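Local coordinates for hypothetical protein PH1789 (Pyrococcus horikoshii, PDB 1WR2) that is of unknown function but contains an ATP-grasp domain, the fold of a large family of nucleotide-binding proteins, at residues A[30-35]-A[202-207]; A[124-129]-A[134-139]; A[165-170]-A[188-193]; A[195-200]-A[211-216]. All coordinates share one frame; numbering follows the deposited sequence.

All four contacts belong to the ATP-grasp fold. Contacts 1, 3 and 4 share helix 187-203. Contact 4 lays it on strand 208-218 of the six-stranded antiparallel sheet and lies deepest, its centre about 8 Å from that of the chain. Contact 2 is the hairpin of strands 120-129 and 133-140 in the same sheet. It alone is built on backbone hydrogen bonds, and it has one buried face and one more exposed. Contact 3 joins the N-terminal part of the helix to helix 160-168 through buried aliphatic side chains. Contact 1, nearer the surface, joins the other end of the helix to a loop by a phenol-carboxylate bond.

Contact 1: A[30-35]-A[202-207]; sequences KAYGLP and DDLKDY
Tyr32 reaches across from the loop after helix 22-30 to Asp203, the last residue of helix 187-203, and Leu204 just after it. The backbones stay far apart, with Tyr32 CA 10.3 Å from Asp203 CA, so the length of the tyrosine spans the gap. Tyr32 sits in a type I beta turn from Lys30 to Gly33, closed by a bond from Gly33 N to Lys30 O.

Asp203 makes the polar contact. Tyr32 OH donates a hydrogen bond to Asp203 OD2 over 2.8 Å. The hydroxyl meets the anti side of this oxygen, 15° out of the carboxylate plane. From the ring, Asp203 OD2 is at the edge and in plane, and also lies 3.5 Å from Tyr32 CE1. Ring and carboxylate planes are turned 65° from each other. Asp203 CG stands beside the backbone N (chi1 -84°), which turns the carboxylate toward the phenol. Its other oxygen, OD1, forms a salt bridge with Lys199, so the two oxygens have different partners.

Leu204, the first residue to leave helical geometry, adds the apolar part. Leu204 CD1 is 4.3 Å from Tyr32 CE2 and approaches the ring obliquely. Leu204 CG lies 4.1 Å from Tyr32 OH. The phenol tip thus has a charged neighbour in Asp203 and an aliphatic one in Leu204.

The contact ties the loop before strand 40-42 to the end of helix 187-203. The Tyr32 ring also rests on Lys199 and Leu200 of that helix, while Leu204 packs on Ile9 of helix 3-14 and Val28 of helix 22-30.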
loop_
_atom_site.group_PDB
_atom_site.type_symbol
_atom_site.label_atom_id
_atom_site.label_comp_id
_atom_site.label_asym_id
_atom_site.label_seq_id
_atom_site.Cartn_x
_atom_site.Cartn_y
_atom_site.Cartn_z
ATOM N N LYS A 30 9.615 1.096 -0.222
ATOM C CA LYS A 30 10.710 0.836 -1.149
ATOM C C LYS A 30 12.075 0.900 -0.465
ATOM O O LYS A 30 12.979 0.131 -0.797
ATOM C CB LYS A 30 10.675 1.831 -2.318
ATOM C CG LYS A 30 9.545 1.581 -3.307
ATOM C CD LYS A 30 9.637 2.483 -4.536
ATOM C CE LYS A 30 9.437 3.943 -4.182
ATOM N NZ LYS A 30 9.437 4.788 -5.406
ATOM N N ALA A 31 12.219 1.814 0.490
ATOM C CA ALA A 31 13.473 1.984 1.212
ATOM C C ALA A 31 13.878 0.695 1.918
ATOM O O ALA A 31 15.036 0.529 2.311
ATOM C CB ALA A 31 13.341 3.117 2.226
ATOM N N TYR A 32 12.915 -0.216 2.079
ATOM C CA TYR A 32 13.173 -1.493 2.729
ATOM C C TYR A 32 13.080 -2.660 1.747
ATOM O O TYR A 32 12.961 -3.820 2.137
ATOM C CB TYR A 32 12.214 -1.680 3.911
ATOM C CG TYR A 32 12.705 -1.002 5.174
ATOM C CD1 TYR A 32 13.441 -1.708 6.123
ATOM C CD2 TYR A 32 12.486 0.357 5.393
ATOM C CE1 TYR A 32 13.950 -1.075 7.259
ATOM C CE2 TYR A 32 12.992 0.999 6.524
ATOM C CZ TYR A 32 13.723 0.271 7.451
ATOM O OH TYR A 32 14.220 0.891 8.572
ATOM N N GLY A 33 13.125 -2.335 0.461
ATOM C CA GLY A 33 13.101 -3.361 -0.565
ATOM C C GLY A 33 11.808 -4.097 -0.839
ATOM O O GLY A 33 11.825 -5.104 -1.542
ATOM N N LEU A 34 10.696 -3.616 -0.291
ATOM C CA LEU A 34 9.394 -4.242 -0.517
ATOM C C LEU A 34 8.998 -4.073 -1.982
ATOM O O LEU A 34 9.382 -3.099 -2.619
ATOM C CB LEU A 34 8.345 -3.605 0.403
ATOM C CG LEU A 34 8.416 -4.116 1.843
ATOM C CD1 LEU A 34 7.730 -3.158 2.800
ATOM C CD2 LEU A 34 7.764 -5.502 1.882
ATOM N N PRO A 35 8.212 -5.017 -2.529
ATOM C CA PRO A 35 7.782 -4.960 -3.929
ATOM C C PRO A 35 6.748 -3.905 -4.304
ATOM O O PRO A 35 5.554 -4.180 -4.326
ATOM C CB PRO A 35 7.267 -6.366 -4.181
ATOM C CG PRO A 35 6.616 -6.688 -2.869
ATOM C CD PRO A 35 7.664 -6.216 -1.868
ATOM N N ASP A 202 10.268 -2.538 13.169
ATOM C CA ASP A 202 11.163 -2.625 14.317
ATOM C C ASP A 202 12.106 -1.411 14.289
ATOM O O ASP A 202 12.292 -0.730 15.294
ATOM C CB ASP A 202 11.937 -3.949 14.258
ATOM C CG ASP A 202 12.683 -4.261 15.550
ATOM O OD1 ASP A 202 12.145 -3.993 16.639
ATOM O OD2 ASP A 202 13.806 -4.797 15.470
ATOM N N ASP A 203 12.674 -1.128 13.122
ATOM C CA ASP A 203 13.574 0.011 12.958
ATOM C C ASP A 203 12.904 1.333 13.283
ATOM O O ASP A 203 13.469 2.181 13.979
ATOM C CB ASP A 203 14.069 0.088 11.519
ATOM C CG ASP A 203 15.242 -0.805 11.263
ATOM O OD1 ASP A 203 15.529 -1.670 12.118
ATOM O OD2 ASP A 203 15.871 -0.644 10.204
ATOM N N LEU A 204 11.690 1.497 12.769
ATOM C CA LEU A 204 10.941 2.729 12.943
ATOM C C LEU A 204 9.860 2.681 14.014
ATOM O O LEU A 204 8.907 3.458 13.957
ATOM C CB LEU A 204 10.304 3.108 11.607
ATOM C CG LEU A 204 11.215 3.029 10.376
ATOM C CD1 LEU A 204 10.368 3.145 9.117
ATOM C CD2 LEU A 204 12.270 4.122 10.427
ATOM N N LYS A 205 9.998 1.791 14.995
ATOM C CA LYS A 205 8.975 1.684 16.029
ATOM C C LYS A 205 8.616 2.980 16.759
ATOM O O LYS A 205 7.493 3.123 17.248
ATOM C CB LYS A 205 9.332 0.591 17.046
ATOM C CG LYS A 205 10.670 0.727 17.733
ATOM C CD LYS A 205 10.801 -0.359 18.795
ATOM C CE LYS A 205 12.229 -0.491 19.300
ATOM N NZ LYS A 205 13.146 -1.014 18.239
ATOM N N ASP A 206 9.543 3.929 16.834
ATOM C CA ASP A 206 9.231 5.187 17.509
ATOM C C ASP A 206 8.538 6.169 16.567
ATOM O O ASP A 206 7.985 7.182 17.004
ATOM C CB ASP A 206 10.502 5.827 18.074
ATOM C CG ASP A 206 11.024 5.098 19.294
ATOM O OD1 ASP A 206 10.245 4.919 20.254
ATOM O OD2 ASP A 206 12.210 4.704 19.292
ATOM N N TYR A 207 8.563 5.856 15.276
ATOM C CA TYR A 207 7.949 6.707 14.265
ATOM C C TYR A 207 6.534 6.300 13.871
ATOM O O TYR A 207 5.616 7.123 13.867
ATOM C CB TYR A 207 8.801 6.716 12.996
ATOM C CG TYR A 207 10.147 7.378 13.145
ATOM C CD1 TYR A 207 10.252 8.755 13.345
ATOM C CD2 TYR A 207 11.320 6.629 13.083
ATOM C CE1 TYR A 207 11.493 9.369 13.476
ATOM C CE2 TYR A 207 12.565 7.231 13.214
ATOM C CZ TYR A 207 12.645 8.599 13.409
ATOM O OH TYR A 207 13.879 9.194 13.539
#

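Contact 2: A[124-129]-A[134-139]; sequences IGVTED and HAIMFG
The His134 ring has Glu128 over one face, and the Phe138 ring has Ile124 CG1 at its edge. Glu128 CB lies 3.6 Å above the imidazole plane of His134, displaced from the ring centre, in a CH-pi contact. The two strands form an antiparallel beta hairpin within the large sheet of the ATP-grasp fold. The carboxylate and imidazole planes are 43° apart. Both polar ends have other partners: Glu128 OE2 pairs with Lys235, and His134 NE2 bonds to Ile208 O. These outside bonds probably limit how far either side chain can turn.

Gly125 with Met137 and Thr127 with Ala135 are the hydrogen-bonded pairs. Met137 N meets Gly125 O at 2.7 Å, with an N-H...O angle of 162°. Thr127 N bonds to Ala135 O in the carbonyl plane. Between these pairs, Val126 faces Ile136 as a non-hydrogen-bonded pair.

Ile124 and Ile136 run alongside each other in the same direction, with Ile124 CG2 4.1 Å from Ile136 CG1. They share the face of Val126, where helix 187-203 packs on Val126 and Ile136. The other face carries Thr127, Ala135 and Met137. Met137 bends at chi2 and chi3, so its methyl reaches over to Thr127 of the neighbouring strand. There Met137 CE packs tightly, 3.5 Å from Thr127 CG2 and 3.3 Å from Thr127 OG1.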
loop_
_atom_site.group_PDB
_atom_site.type_symbol
_atom_site.label_atom_id
_atom_site.label_comp_id
_atom_site.label_asym_id
_atom_site.label_seq_id
_atom_site.Cartn_x
_atom_site.Cartn_y
_atom_site.Cartn_z
ATOM N N ILE A 124 -1.452 -7.167 4.754
ATOM C CA ILE A 124 -0.492 -7.185 5.844
ATOM C C ILE A 124 -0.730 -5.912 6.638
ATOM O O ILE A 124 -0.610 -4.800 6.108
ATOM C CB ILE A 124 0.960 -7.214 5.342
ATOM C CG1 ILE A 124 1.267 -8.580 4.717
ATOM C CG2 ILE A 124 1.908 -6.929 6.496
ATOM C CD1 ILE A 124 2.656 -8.685 4.097
ATOM N N GLY A 125 -1.097 -6.078 7.904
ATOM C CA GLY A 125 -1.353 -4.934 8.759
ATOM C C GLY A 125 -0.414 -4.852 9.949
ATOM O O GLY A 125 0.172 -5.847 10.367
ATOM N N VAL A 126 -0.280 -3.648 10.491
ATOM C CA VAL A 126 0.569 -3.386 11.640
ATOM C C VAL A 126 -0.128 -2.403 12.568
ATOM O O VAL A 126 -0.629 -1.360 12.140
ATOM C CB VAL A 126 1.934 -2.793 11.211
ATOM C CG1 VAL A 126 2.722 -2.338 12.430
ATOM C CG2 VAL A 126 2.729 -3.838 10.442
ATOM N N THR A 127 -0.195 -2.762 13.840
ATOM C CA THR A 127 -0.792 -1.903 14.850
ATOM C C THR A 127 0.155 -1.933 16.035
ATOM O O THR A 127 1.043 -2.793 16.101
ATOM C CB THR A 127 -2.174 -2.412 15.300
ATOM O OG1 THR A 127 -2.052 -3.724 15.865
ATOM C CG2 THR A 127 -3.130 -2.451 14.120
ATOM N N GLU A 128 -0.017 -0.988 16.950
ATOM C CA GLU A 128 0.811 -0.921 18.146
ATOM C C GLU A 128 -0.073 -1.020 19.382
ATOM O O GLU A 128 -1.002 -0.226 19.557
ATOM C CB GLU A 128 1.589 0.392 18.203
ATOM C CG GLU A 128 2.467 0.492 19.436
ATOM C CD GLU A 128 3.218 1.798 19.517
ATOM O OE1 GLU A 128 2.560 2.856 19.591
ATOM O OE2 GLU A 128 4.466 1.767 19.505
ATOM N N ASP A 129 0.223 -1.993 20.237
ATOM C CA ASP A 129 -0.531 -2.200 21.470
ATOM C C ASP A 129 0.123 -1.437 22.624
ATOM O O ASP A 129 1.352 -1.330 22.700
ATOM C CB ASP A 129 -0.585 -3.688 21.812
ATOM C CG ASP A 129 -1.290 -3.955 23.128
ATOM O OD1 ASP A 129 -2.531 -4.097 23.130
ATOM O OD2 ASP A 129 -0.604 -4.008 24.167
ATOM N N HIS A 134 4.366 -3.217 18.847
ATOM C CA HIS A 134 3.868 -3.467 17.497
ATOM C C HIS A 134 3.606 -4.926 17.174
ATOM O O HIS A 134 4.331 -5.824 17.604
ATOM C CB HIS A 134 4.828 -2.907 16.437
ATOM C CG HIS A 134 4.892 -1.412 16.407
ATOM N ND1 HIS A 134 5.772 -0.686 17.181
ATOM C CD2 HIS A 134 4.170 -0.504 15.706
ATOM C CE1 HIS A 134 5.591 0.604 16.958
ATOM N NE2 HIS A 134 4.625 0.741 16.066
ATOM N N ALA A 135 2.551 -5.148 16.399
ATOM C CA ALA A 135 2.182 -6.481 15.974
ATOM C C ALA A 135 1.927 -6.437 14.479
ATOM O O ALA A 135 1.428 -5.438 13.946
ATOM C CB ALA A 135 0.943 -6.944 16.716
ATOM N N ILE A 136 2.287 -7.521 13.804
ATOM C CA ILE A 136 2.093 -7.636 12.381
ATOM C C ILE A 136 0.996 -8.684 12.152
ATOM O O ILE A 136 0.971 -9.724 12.811
ATOM C CB ILE A 136 3.411 -8.045 11.690
ATOM C CG1 ILE A 136 3.227 -8.060 10.170
ATOM C CG2 ILE A 136 3.878 -9.403 12.220
ATOM C CD1 ILE A 136 4.545 -8.047 9.409
ATOM N N MET A 137 0.082 -8.380 11.236
ATOM C CA MET A 137 -1.050 -9.255 10.914
ATOM C C MET A 137 -1.029 -9.682 9.454
ATOM O O MET A 137 -0.543 -8.955 8.581
ATOM C CB MET A 137 -2.384 -8.527 11.158
ATOM C CG MET A 137 -2.820 -8.357 12.608
ATOM S SD MET A 137 -1.721 -7.353 13.641
ATOM C CE MET A 137 -2.177 -5.668 13.170
ATOM N N PHE A 138 -1.595 -10.854 9.195
ATOM C CA PHE A 138 -1.685 -11.391 7.848
ATOM C C PHE A 138 -3.025 -12.084 7.667
ATOM O O PHE A 138 -3.530 -12.724 8.588
ATOM C CB PHE A 138 -0.580 -12.409 7.579
ATOM C CG PHE A 138 -0.744 -13.130 6.276
ATOM C CD1 PHE A 138 -0.499 -12.477 5.070
ATOM C CD2 PHE A 138 -1.199 -14.448 6.250
ATOM C CE1 PHE A 138 -0.706 -13.117 3.860
ATOM C CE2 PHE A 138 -1.410 -15.103 5.037
ATOM C CZ PHE A 138 -1.164 -14.437 3.839
ATOM N N GLY A 139 -3.590 -11.956 6.472
ATOM C CA GLY A 139 -4.857 -12.592 6.164
ATOM C C GLY A 139 -5.187 -12.298 4.714
ATOM O O GLY A 139 -4.560 -11.427 4.111
#

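Contact 3: A[165-170]-A[188-193]; sequences KMIQEI and DAIVDM
Ile167 meets Ile190 and Val191 with a single atom, its terminal methyl CD1. It projects from helix 160-168 toward helix 187-203 and ends between the two side chains. Ile167 CD1 lies 3.6 Å from Ile190 CG2 and 3.5 Å from Val191 CG2. The second distance is short for two carbons, so the packing is tight at this point. The closest CA atoms across the contact, those of Ile167 and Val191, are 7.9 Å apart.

The reach of Ile167 comes from an extended outer arm. Its CG1 lies beside the backbone N, chi1 -63°, and CD1 continues outward with chi2 179°.

Ile190 has nearly the same conformation as Ile167, but presents a different branch. Its CG1 likewise stands anti to the carbonyl carbon, while CG2, on the far side from the backbone N, does the touching. Ile190 CB is also 3.9 Å from Ile167 CD1. The two isoleucine side chains meet at a slant.

Val191 offers its CG2 methyl from alongside the backbone N, with CG1 anti to that nitrogen (chi1 170°). Its side chain runs about at right angles to Ile167.

Phe138 of strand 133-140 packs on both Ile167 and Ile190, bringing the sheet up to this helix pair. Val191 also touches Ala163 and Arg164 of helix 160-168. The contact itself is wholly aliphatic and buried, so its cohesion rests on shape and exclusion of water, without a polar pair to fix direction.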
loop_
_atom_site.group_PDB
_atom_site.type_symbol
_atom_site.label_atom_id
_atom_site.label_comp_id
_atom_site.label_asym_id
_atom_site.label_seq_id
_atom_site.Cartn_x
_atom_site.Cartn_y
_atom_site.Cartn_z
ATOM N N LYS A 165 4.744 -19.710 9.782
ATOM C CA LYS A 165 3.733 -20.227 10.680
ATOM C C LYS A 165 2.437 -19.402 10.623
ATOM O O LYS A 165 1.355 -19.962 10.446
ATOM C CB LYS A 165 4.301 -20.253 12.100
ATOM C CG LYS A 165 3.501 -21.051 13.117
ATOM C CD LYS A 165 4.279 -21.140 14.430
ATOM C CE LYS A 165 3.467 -21.776 15.550
ATOM N NZ LYS A 165 4.224 -21.767 16.832
ATOM N N MET A 166 2.535 -18.079 10.755
ATOM C CA MET A 166 1.322 -17.258 10.727
ATOM C C MET A 166 0.611 -17.328 9.374
ATOM O O MET A 166 -0.583 -17.051 9.276
ATOM C CB MET A 166 1.635 -15.802 11.100
ATOM C CG MET A 166 2.458 -15.029 10.103
ATOM S SD MET A 166 3.003 -13.450 10.796
ATOM C CE MET A 166 1.430 -12.587 10.973
ATOM N N ILE A 167 1.340 -17.710 8.331
ATOM C CA ILE A 167 0.730 -17.832 7.018
ATOM C C ILE A 167 -0.087 -19.122 6.982
ATOM O O ILE A 167 -1.156 -19.182 6.375
ATOM C CB ILE A 167 1.791 -17.891 5.893
ATOM C CG1 ILE A 167 2.594 -16.586 5.855
ATOM C CG2 ILE A 167 1.103 -18.112 4.547
ATOM C CD1 ILE A 167 3.680 -16.567 4.773
ATOM N N GLN A 168 0.415 -20.149 7.657
ATOM C CA GLN A 168 -0.255 -21.446 7.683
ATOM C C GLN A 168 -1.421 -21.516 8.663
ATOM O O GLN A 168 -2.288 -22.381 8.540
ATOM C CB GLN A 168 0.762 -22.537 8.018
ATOM C CG GLN A 168 1.970 -22.526 7.102
ATOM C CD GLN A 168 2.971 -23.613 7.430
ATOM O OE1 GLN A 168 3.222 -23.914 8.601
ATOM N NE2 GLN A 168 3.571 -24.195 6.394
ATOM N N GLU A 169 -1.443 -20.604 9.627
ATOM C CA GLU A 169 -2.487 -20.577 10.640
ATOM C C GLU A 169 -3.833 -19.995 10.205
ATOM O O GLU A 169 -4.843 -20.214 10.877
ATOM C CB GLU A 169 -1.977 -19.827 11.878
ATOM C CG GLU A 169 -0.711 -20.421 12.474
ATOM C CD GLU A 169 -0.258 -19.706 13.734
ATOM O OE1 GLU A 169 -0.372 -18.465 13.794
ATOM O OE2 GLU A 169 0.225 -20.388 14.663
ATOM N N ILE A 170 -3.872 -19.252 9.099
ATOM C CA ILE A 170 -5.145 -18.677 8.659
ATOM C C ILE A 170 -6.043 -19.777 8.105
ATOM O O ILE A 170 -5.563 -20.724 7.479
ATOM C CB ILE A 170 -4.962 -17.581 7.569
ATOM C CG1 ILE A 170 -4.238 -18.160 6.352
ATOM C CG2 ILE A 170 -4.205 -16.380 8.151
ATOM C CD1 ILE A 170 -4.139 -17.190 5.186
ATOM N N ASP A 188 6.794 -18.062 -0.367
ATOM C CA ASP A 188 8.100 -17.495 -0.034
ATOM C C ASP A 188 8.111 -15.981 -0.221
ATOM O O ASP A 188 8.777 -15.249 0.518
ATOM C CB ASP A 188 9.179 -18.136 -0.908
ATOM C CG ASP A 188 9.400 -19.600 -0.576
ATOM O OD1 ASP A 188 8.417 -20.370 -0.564
ATOM O OD2 ASP A 188 10.563 -19.980 -0.330
ATOM N N ALA A 189 7.376 -15.517 -1.224
ATOM C CA ALA A 189 7.288 -14.093 -1.494
ATOM C C ALA A 189 6.544 -13.437 -0.331
ATOM O O ALA A 189 6.903 -12.354 0.126
ATOM C CB ALA A 189 6.547 -13.855 -2.804
ATOM N N ILE A 190 5.506 -14.101 0.156
ATOM C CA ILE A 190 4.759 -13.547 1.276
ATOM C C ILE A 190 5.655 -13.512 2.502
ATOM O O ILE A 190 5.682 -12.527 3.231
ATOM C CB ILE A 190 3.517 -14.377 1.594
ATOM C CG1 ILE A 190 2.626 -14.462 0.353
ATOM C CG2 ILE A 190 2.762 -13.735 2.752
ATOM C CD1 ILE A 190 1.424 -15.350 0.517
ATOM N N VAL A 191 6.390 -14.594 2.729
ATOM C CA VAL A 191 7.289 -14.666 3.872
ATOM C C VAL A 191 8.299 -13.525 3.832
ATOM O O VAL A 191 8.615 -12.923 4.858
ATOM C CB VAL A 191 8.048 -16.010 3.889
ATOM C CG1 VAL A 191 9.152 -15.972 4.925
ATOM C CG2 VAL A 191 7.079 -17.143 4.184
ATOM N N ASP A 192 8.808 -13.228 2.641
ATOM C CA ASP A 192 9.779 -12.155 2.487
ATOM C C ASP A 192 9.152 -10.796 2.828
ATOM O O ASP A 192 9.789 -9.961 3.477
ATOM C CB ASP A 192 10.337 -12.144 1.060
ATOM C CG ASP A 192 11.495 -11.169 0.893
ATOM O OD1 ASP A 192 12.506 -11.308 1.620
ATOM O OD2 ASP A 192 11.394 -10.267 0.037
ATOM N N MET A 193 7.907 -10.575 2.409
ATOM C CA MET A 193 7.242 -9.308 2.713
ATOM C C MET A 193 7.029 -9.133 4.205
ATOM O O MET A 193 7.270 -8.063 4.752
ATOM C CB MET A 193 5.899 -9.206 2.010
ATOM C CG MET A 193 5.993 -8.714 0.586
ATOM S SD MET A 193 4.356 -8.340 -0.065
ATOM C CE MET A 193 3.809 -9.998 -0.493
#

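Contact 4: A[195-200]-A[211-216]; sequences LKVSKL and MDLNPV
Met211 and Val197 have the most surface buried here, followed by Leu200, and all three belong to the packing of helix 187-203 on the six-stranded sheet of the ATP-grasp fold. Met211 meets Leu200, and Val197 meets Leu213. Leu200 is one turn beyond Val197 on the helix. Met211 and Leu213 are two apart on strand 208-218 and both face the helix, while Asp212 between them turns away.

Met211 presents its thioether end. Met211 SD lies 4.1 Å from Leu200 CD2, and the Met211 CE methyl is 4.2 Å from the same atom. The side chains meet at an angle. Met211 CG stands between the backbone N and the carbonyl carbon. This chi1 of 70° and an extended chi2 set the sulfur near Leu200, and the bend at chi3 (-81°) brings the methyl beside it.

Val197 uses one branch: Val197 CG2 is 3.9 Å from Leu213 CD1. The two side chains pass one another, heading opposite ways, and touch through methyl groups. The backbones remain 9.2 Å apart between Val197 CA and Asp212 CA, a gap filled by side chains.

Leu29 of helix 22-30 packs on Leu200, Met211 and Leu213, and Val126 of the adjoining strand touches Val197 and Met211. Aliphatic carbon and a thioether sulfur make up the whole interface, so helix and sheet are held by dispersion and the hydrophobic effect.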
loop_
_atom_site.group_PDB
_atom_site.type_symbol
_atom_site.label_atom_id
_atom_site.label_comp_id
_atom_site.label_asym_id
_atom_site.label_seq_id
_atom_site.Cartn_x
_atom_site.Cartn_y
_atom_site.Cartn_z
ATOM N N LEU A 195 8.754 -10.389 6.651
ATOM C CA LEU A 195 10.030 -10.129 7.323
ATOM C C LEU A 195 10.511 -8.705 7.063
ATOM O O LEU A 195 11.052 -8.056 7.952
ATOM C CB LEU A 195 11.097 -11.139 6.876
ATOM C CG LEU A 195 10.883 -12.606 7.279
ATOM C CD1 LEU A 195 12.027 -13.440 6.726
ATOM C CD2 LEU A 195 10.816 -12.745 8.803
ATOM N N LYS A 196 10.315 -8.219 5.843
ATOM C CA LYS A 196 10.722 -6.862 5.515
ATOM C C LYS A 196 9.858 -5.855 6.273
ATOM O O LYS A 196 10.359 -4.851 6.774
ATOM C CB LYS A 196 10.651 -6.636 3.998
ATOM C CG LYS A 196 11.849 -7.253 3.257
ATOM C CD LYS A 196 11.752 -7.119 1.743
ATOM C CE LYS A 196 13.068 -7.557 1.090
ATOM N NZ LYS A 196 12.888 -7.970 -0.326
ATOM N N VAL A 197 8.558 -6.109 6.375
ATOM C CA VAL A 197 7.716 -5.182 7.129
ATOM C C VAL A 197 8.117 -5.203 8.595
ATOM O O VAL A 197 8.152 -4.164 9.260
ATOM C CB VAL A 197 6.215 -5.549 7.020
ATOM C CG1 VAL A 197 5.396 -4.714 8.013
ATOM C CG2 VAL A 197 5.734 -5.303 5.601
ATOM N N SER A 198 8.413 -6.398 9.100
ATOM C CA SER A 198 8.821 -6.571 10.489
ATOM C C SER A 198 10.073 -5.740 10.773
ATOM O O SER A 198 10.165 -5.069 11.795
ATOM C CB SER A 198 9.100 -8.058 10.761
ATOM O OG SER A 198 9.531 -8.286 12.089
ATOM N N LYS A 199 11.028 -5.795 9.849
ATOM C CA LYS A 199 12.289 -5.060 9.961
ATOM C C LYS A 199 12.018 -3.560 9.936
ATOM O O LYS A 199 12.498 -2.806 10.789
ATOM C CB LYS A 199 13.210 -5.460 8.799
ATOM C CG LYS A 199 14.456 -4.599 8.626
ATOM C CD LYS A 199 15.310 -4.564 9.888
ATOM C CE LYS A 199 16.555 -3.705 9.680
ATOM N NZ LYS A 199 17.323 -3.531 10.940
ATOM N N LEU A 200 11.235 -3.143 8.951
ATOM C CA LEU A 200 10.863 -1.745 8.782
ATOM C C LEU A 200 10.211 -1.196 10.054
ATOM O O LEU A 200 10.589 -0.130 10.547
ATOM C CB LEU A 200 9.897 -1.628 7.588
ATOM C CG LEU A 200 9.369 -0.279 7.085
ATOM C CD1 LEU A 200 8.743 -0.493 5.725
ATOM C CD2 LEU A 200 8.350 0.312 8.043
ATOM N N MET A 211 0.120 0.765 10.253
ATOM C CA MET A 211 0.230 0.778 8.806
ATOM C C MET A 211 -0.321 -0.508 8.220
ATOM O O MET A 211 -0.697 -1.434 8.935
ATOM C CB MET A 211 1.700 0.920 8.393
ATOM C CG MET A 211 2.534 -0.326 8.686
ATOM S SD MET A 211 4.310 -0.127 8.421
ATOM C CE MET A 211 4.440 -0.329 6.676
ATOM N N ASP A 212 -0.373 -0.554 6.902
ATOM C CA ASP A 212 -0.810 -1.754 6.227
ATOM C C ASP A 212 -0.412 -1.676 4.779
ATOM O O ASP A 212 -0.031 -0.615 4.278
ATOM C CB ASP A 212 -2.323 -1.964 6.352
ATOM C CG ASP A 212 -3.124 -0.878 5.678
ATOM O OD1 ASP A 212 -2.930 -0.650 4.462
ATOM O OD2 ASP A 212 -3.954 -0.257 6.369
ATOM N N LEU A 213 -0.444 -2.837 4.139
ATOM C CA LEU A 213 -0.143 -2.967 2.731
ATOM C C LEU A 213 -1.454 -3.595 2.303
ATOM O O LEU A 213 -1.731 -4.744 2.648
ATOM C CB LEU A 213 1.006 -3.947 2.506
ATOM C CG LEU A 213 2.288 -3.874 3.337
ATOM C CD1 LEU A 213 3.348 -4.663 2.599
ATOM C CD2 LEU A 213 2.748 -2.448 3.553
ATOM N N ASN A 214 -2.266 -2.835 1.572
ATOM C CA ASN A 214 -3.579 -3.305 1.158
ATOM C C ASN A 214 -4.083 -2.451 0.000
ATOM O O ASN A 214 -4.327 -1.255 0.163
ATOM C CB ASN A 214 -4.527 -3.204 2.357
ATOM C CG ASN A 214 -5.947 -3.663 2.041
ATOM O OD1 ASN A 214 -6.238 -4.112 0.940
ATOM N ND2 ASN A 214 -6.832 -3.552 3.022
ATOM N N PRO A 215 -4.287 -3.071 -1.173
ATOM C CA PRO A 215 -4.039 -4.508 -1.330
ATOM C C PRO A 215 -2.647 -4.904 -1.778
ATOM O O PRO A 215 -1.833 -4.066 -2.165
ATOM C CB PRO A 215 -5.102 -4.931 -2.342
ATOM C CG PRO A 215 -5.207 -3.738 -3.223
ATOM C CD PRO A 215 -5.125 -2.556 -2.274
ATOM N N VAL A 216 -2.386 -6.201 -1.693
ATOM C CA VAL A 216 -1.128 -6.791 -2.133
ATOM C C VAL A 216 -1.566 -7.952 -3.022
ATOM O O VAL A 216 -2.455 -8.712 -2.643
ATOM C CB VAL A 216 -0.309 -7.389 -0.969
ATOM C CG1 VAL A 216 0.861 -8.200 -1.531
ATOM C CG2 VAL A 216 0.203 -6.288 -0.057
#